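Local coordinates for protein peroxidase (Cellulomonas bogoriensis 69B4 = DSM 16987, PDB 6QZO) that binds heme b and, as a member of the DyP-type peroxidase family, probably uses peroxide to oxidise its substrates, at residues R194-Q199 against N311-P316. Residues are numbered along the deposited sequence; the frame is centred on the assembly and turned at random.
Sequences RNLMGQ and NYDEAP. With HEM (protoporphyrin IX containing Fe), chain I.
Hydrogen bonding between 194-199 and 311-316 centres on one side-chain amide, that of Asn311 on strand 306-314. Asn311 ND2 donates to Arg194 O at 3.2 Å with an N-H...O angle of 159°, in both the carbonyl and the amide plane. Asn311 OD1 accepts from a water 3.1 Å away, which accepts from Leu196 N. Arg194 O thus holds the amide directly and Leu196 N through the water, two backbone groups that bracket Asn195; this fixes the amide's rotation and brings Asn311 OD1 to 3.2 Å from Asn195 CA.

The nonpolar part is carried by Leu196. With CG anti to its carbonyl carbon and CD1 anti to CA (chi2 175°), Leu196 CD1 reaches along the strand, 3.4 Å from Tyr312 O and 4.0 Å from Asp313 CB, while the side chain crosses that of Asn311 obliquely. Phe179 of strand 170-179 packs on Leu196, Asn311 and Asp313; Asp313 OD1 is hydrogen-bonded to Ser324.

Inside the loop, polar bonds set its shape. Asn195 to Gly198 form a type I turn, and Asn195 OD1, with chi1 at 71°, takes Met197 N in an Asx turn and Gln199 N, both donors lying above its carbonyl plane. Asn195 ND2 donates 2.9 Å to Gln199 OE1, on a lone pair. Arg194 NH1 reaches back to Gly198 O, its guanidinium meeting that carbonyl edge-on.

Asn195 and Gln199 belong to the heme pocket; Gln199 OE1 lies 3.5 Å from HEM CMB. Asn311 is therefore placed as a second-shell residue, probably positioning the Asn195 backbone: its buried amide, with one N-H given to Arg194 O and OD1 taken by the water, links a strand of the C-terminal ferredoxin-like half to a turn whose paired amides lie together against one heme methyl, CMB.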
loop_
_atom_site.group_PDB
_atom_site.type_symbol
_atom_site.label_atom_id
_atom_site.label_comp_id
_atom_site.label_asym_id
_atom_site.label_seq_id
_atom_site.Cartn_x
_atom_site.Cartn_y
_atom_site.Cartn_z
ATOM N N ARG A 194 1.782 16.079 -1.262
ATOM C CA ARG A 194 2.821 16.061 -0.207
ATOM C C ARG A 194 3.635 14.798 -0.390
ATOM O O ARG A 194 3.013 13.751 -0.529
ATOM C CB ARG A 194 2.198 16.095 1.190
ATOM C CG ARG A 194 1.656 17.460 1.582
ATOM C CD ARG A 194 2.762 18.364 2.071
ATOM N NE ARG A 194 2.273 19.699 2.397
ATOM C CZ ARG A 194 3.048 20.699 2.774
ATOM N NH1 ARG A 194 4.356 20.526 2.880
ATOM N NH2 ARG A 194 2.520 21.882 3.036
ATOM N N ASN A 195 4.961 14.926 -0.428
ATOM C CA ASN A 195 5.890 13.774 -0.508
ATOM C C ASN A 195 6.379 13.479 0.913
ATOM O O ASN A 195 6.045 14.252 1.833
ATOM C CB ASN A 195 6.998 14.008 -1.541
ATOM C CG ASN A 195 8.017 15.047 -1.125
ATOM O OD1 ASN A 195 8.286 15.226 0.063
ATOM N ND2 ASN A 195 8.592 15.727 -2.094
ATOM N N LEU A 196 7.133 12.399 1.081
ATOM C CA LEU A 196 7.518 11.873 2.417
ATOM C C LEU A 196 8.746 12.624 2.944
ATOM O O LEU A 196 9.167 12.332 4.068
ATOM C CB LEU A 196 7.736 10.361 2.314
ATOM C CG LEU A 196 6.465 9.577 1.994
ATOM C CD1 LEU A 196 6.766 8.108 1.774
ATOM C CD2 LEU A 196 5.429 9.711 3.098
ATOM N N MET A 197 9.269 13.592 2.183
ATOM C CA MET A 197 10.209 14.599 2.727
ATOM C C MET A 197 9.396 15.723 3.378
ATOM O O MET A 197 10.000 16.570 4.071
ATOM C CB MET A 197 11.143 15.141 1.644
ATOM C CG MET A 197 12.461 14.388 1.585
ATOM S SD MET A 197 13.493 14.829 0.182
ATOM C CE MET A 197 15.061 14.136 0.718
ATOM N N GLY A 198 8.067 15.690 3.224
ATOM C CA GLY A 198 7.135 16.679 3.795
ATOM C C GLY A 198 6.913 17.851 2.863
ATOM O O GLY A 198 6.254 18.815 3.294
ATOM N N GLN A 199 7.385 17.757 1.615
ATOM C CA GLN A 199 7.380 18.887 0.639
ATOM C C GLN A 199 6.106 18.854 -0.203
ATOM O O GLN A 199 5.512 17.775 -0.349
ATOM C CB GLN A 199 8.593 18.802 -0.288
ATOM C CG GLN A 199 9.922 18.881 0.442
ATOM C CD GLN A 199 11.032 18.185 -0.304
ATOM O OE1 GLN A 199 10.802 17.344 -1.184
ATOM N NE2 GLN A 199 12.256 18.522 0.053
ATOM N N ASN A 311 4.245 8.635 -3.923
ATOM C CA ASN A 311 5.099 8.259 -2.758
ATOM C C ASN A 311 5.253 6.738 -2.745
ATOM O O ASN A 311 4.263 6.048 -3.022
ATOM C CB ASN A 311 4.495 8.713 -1.423
ATOM C CG ASN A 311 4.237 10.197 -1.395
ATOM O OD1 ASN A 311 5.086 10.976 -1.836
ATOM N ND2 ASN A 311 3.064 10.580 -0.915
ATOM N N TYR A 312 6.429 6.244 -2.381
ATOM C CA TYR A 312 6.610 4.819 -2.023
ATOM C C TYR A 312 7.150 4.750 -0.596
ATOM O O TYR A 312 7.910 5.615 -0.173
ATOM C CB TYR A 312 7.436 4.065 -3.064
ATOM C CG TYR A 312 8.929 4.187 -2.998
ATOM C CD1 TYR A 312 9.668 3.435 -2.102
ATOM C CD2 TYR A 312 9.621 4.975 -3.906
ATOM C CE1 TYR A 312 11.052 3.520 -2.054
ATOM C CE2 TYR A 312 11.003 5.050 -3.890
ATOM C CZ TYR A 312 11.725 4.318 -2.964
ATOM O OH TYR A 312 13.092 4.396 -2.947
ATOM N N ASP A 313 6.686 3.739 0.119
ATOM C CA ASP A 313 6.990 3.477 1.541
ATOM C C ASP A 313 6.940 1.969 1.719
ATOM O O ASP A 313 5.834 1.449 1.730
ATOM C CB ASP A 313 6.014 4.236 2.440
ATOM C CG ASP A 313 6.417 4.226 3.901
ATOM O OD1 ASP A 313 7.594 4.468 4.142
ATOM O OD2 ASP A 313 5.558 3.965 4.784
ATOM N N GLU A 314 8.091 1.307 1.775
ATOM C CA GLU A 314 8.173 -0.178 1.825
ATOM C C GLU A 314 8.468 -0.634 3.244
ATOM O O GLU A 314 9.021 0.163 3.999
ATOM C CB GLU A 314 9.268 -0.699 0.875
ATOM C CG GLU A 314 9.006 -0.385 -0.576
ATOM C CD GLU A 314 7.622 -0.768 -1.080
ATOM O OE1 GLU A 314 7.068 -1.797 -0.665
ATOM O OE2 GLU A 314 7.093 -0.016 -1.880
ATOM N N ALA A 315 8.132 -1.880 3.566
ATOM C CA ALA A 315 8.669 -2.577 4.750
ATOM C C ALA A 315 10.177 -2.386 4.696
ATOM O O ALA A 315 10.786 -2.695 3.672
ATOM C CB ALA A 315 8.275 -4.029 4.742
ATOM N N PRO A 316 10.813 -1.786 5.730
ATOM C CA PRO A 316 12.238 -1.474 5.663
ATOM C C PRO A 316 13.144 -2.703 5.697
ATOM O O PRO A 316 12.793 -3.722 6.284
ATOM C CB PRO A 316 12.455 -0.611 6.918
ATOM C CG PRO A 316 11.403 -1.125 7.875
ATOM C CD PRO A 316 10.199 -1.356 6.993
HETATM C CHA HEM I . 10.180 20.575 -8.665
HETATM C CHB HEM I . 10.931 17.353 -5.171
HETATM C CHC HEM I . 13.470 14.627 -8.248
HETATM C CHD HEM I . 12.370 17.644 -11.844
HETATM C C1A HEM I . 10.198 19.942 -7.453
HETATM C C2A HEM I . 9.693 20.503 -6.244
HETATM C C3A HEM I . 9.922 19.596 -5.261
HETATM C C4A HEM I . 10.531 18.472 -5.862
HETATM C CMA HEM I . 9.581 19.726 -3.789
HETATM C CAA HEM I . 9.076 21.879 -6.061
HETATM C CBA HEM I . 7.562 21.908 -6.269
HETATM C CGA HEM I . 7.259 21.747 -7.723
HETATM O O1A HEM I . 7.047 20.574 -8.141
HETATM O O2A HEM I . 7.238 22.759 -8.479
HETATM C C1B HEM I . 11.699 16.341 -5.735
HETATM C C2B HEM I . 12.148 15.228 -4.973
HETATM C C3B HEM I . 12.878 14.444 -5.833
HETATM C C4B HEM I . 12.845 15.144 -7.124
HETATM C CMB HEM I . 11.849 14.967 -3.499
HETATM C CAB HEM I . 13.522 13.131 -5.632
HETATM C CBB HEM I . 13.300 12.351 -4.574
HETATM C C1C HEM I . 13.391 15.190 -9.501
HETATM C C2C HEM I . 14.001 14.655 -10.634
HETATM C C3C HEM I . 13.717 15.490 -11.690
HETATM C C4C HEM I . 12.898 16.567 -11.166
HETATM C CMC HEM I . 14.837 13.411 -10.758
HETATM C CAC HEM I . 14.272 15.090 -13.010
HETATM C CBC HEM I . 14.114 15.731 -14.136
HETATM C C1D HEM I . 11.672 18.705 -11.232
HETATM C C2D HEM I . 11.158 19.854 -11.999
HETATM C C3D HEM I . 10.567 20.679 -11.116
HETATM C C4D HEM I . 10.717 20.011 -9.812
HETATM C CMD HEM I . 11.268 20.151 -13.485
HETATM C CAD HEM I . 9.886 22.017 -11.429
HETATM C CBD HEM I . 10.900 23.177 -11.346
HETATM C CGD HEM I . 10.353 24.558 -11.691
HETATM O O1D HEM I . 10.205 24.905 -12.882
HETATM O O2D HEM I . 10.070 25.398 -10.790
HETATM N NA HEM I . 10.705 18.701 -7.202
HETATM N NB HEM I . 12.136 16.255 -6.992
HETATM N NC HEM I . 12.736 16.343 -9.816
HETATM N ND HEM I . 11.377 18.855 -9.933
HETATM FE FE HEM I . 11.771 17.666 -8.515
HETATM O O HOH W 1 8.076 10.380 -1.223
#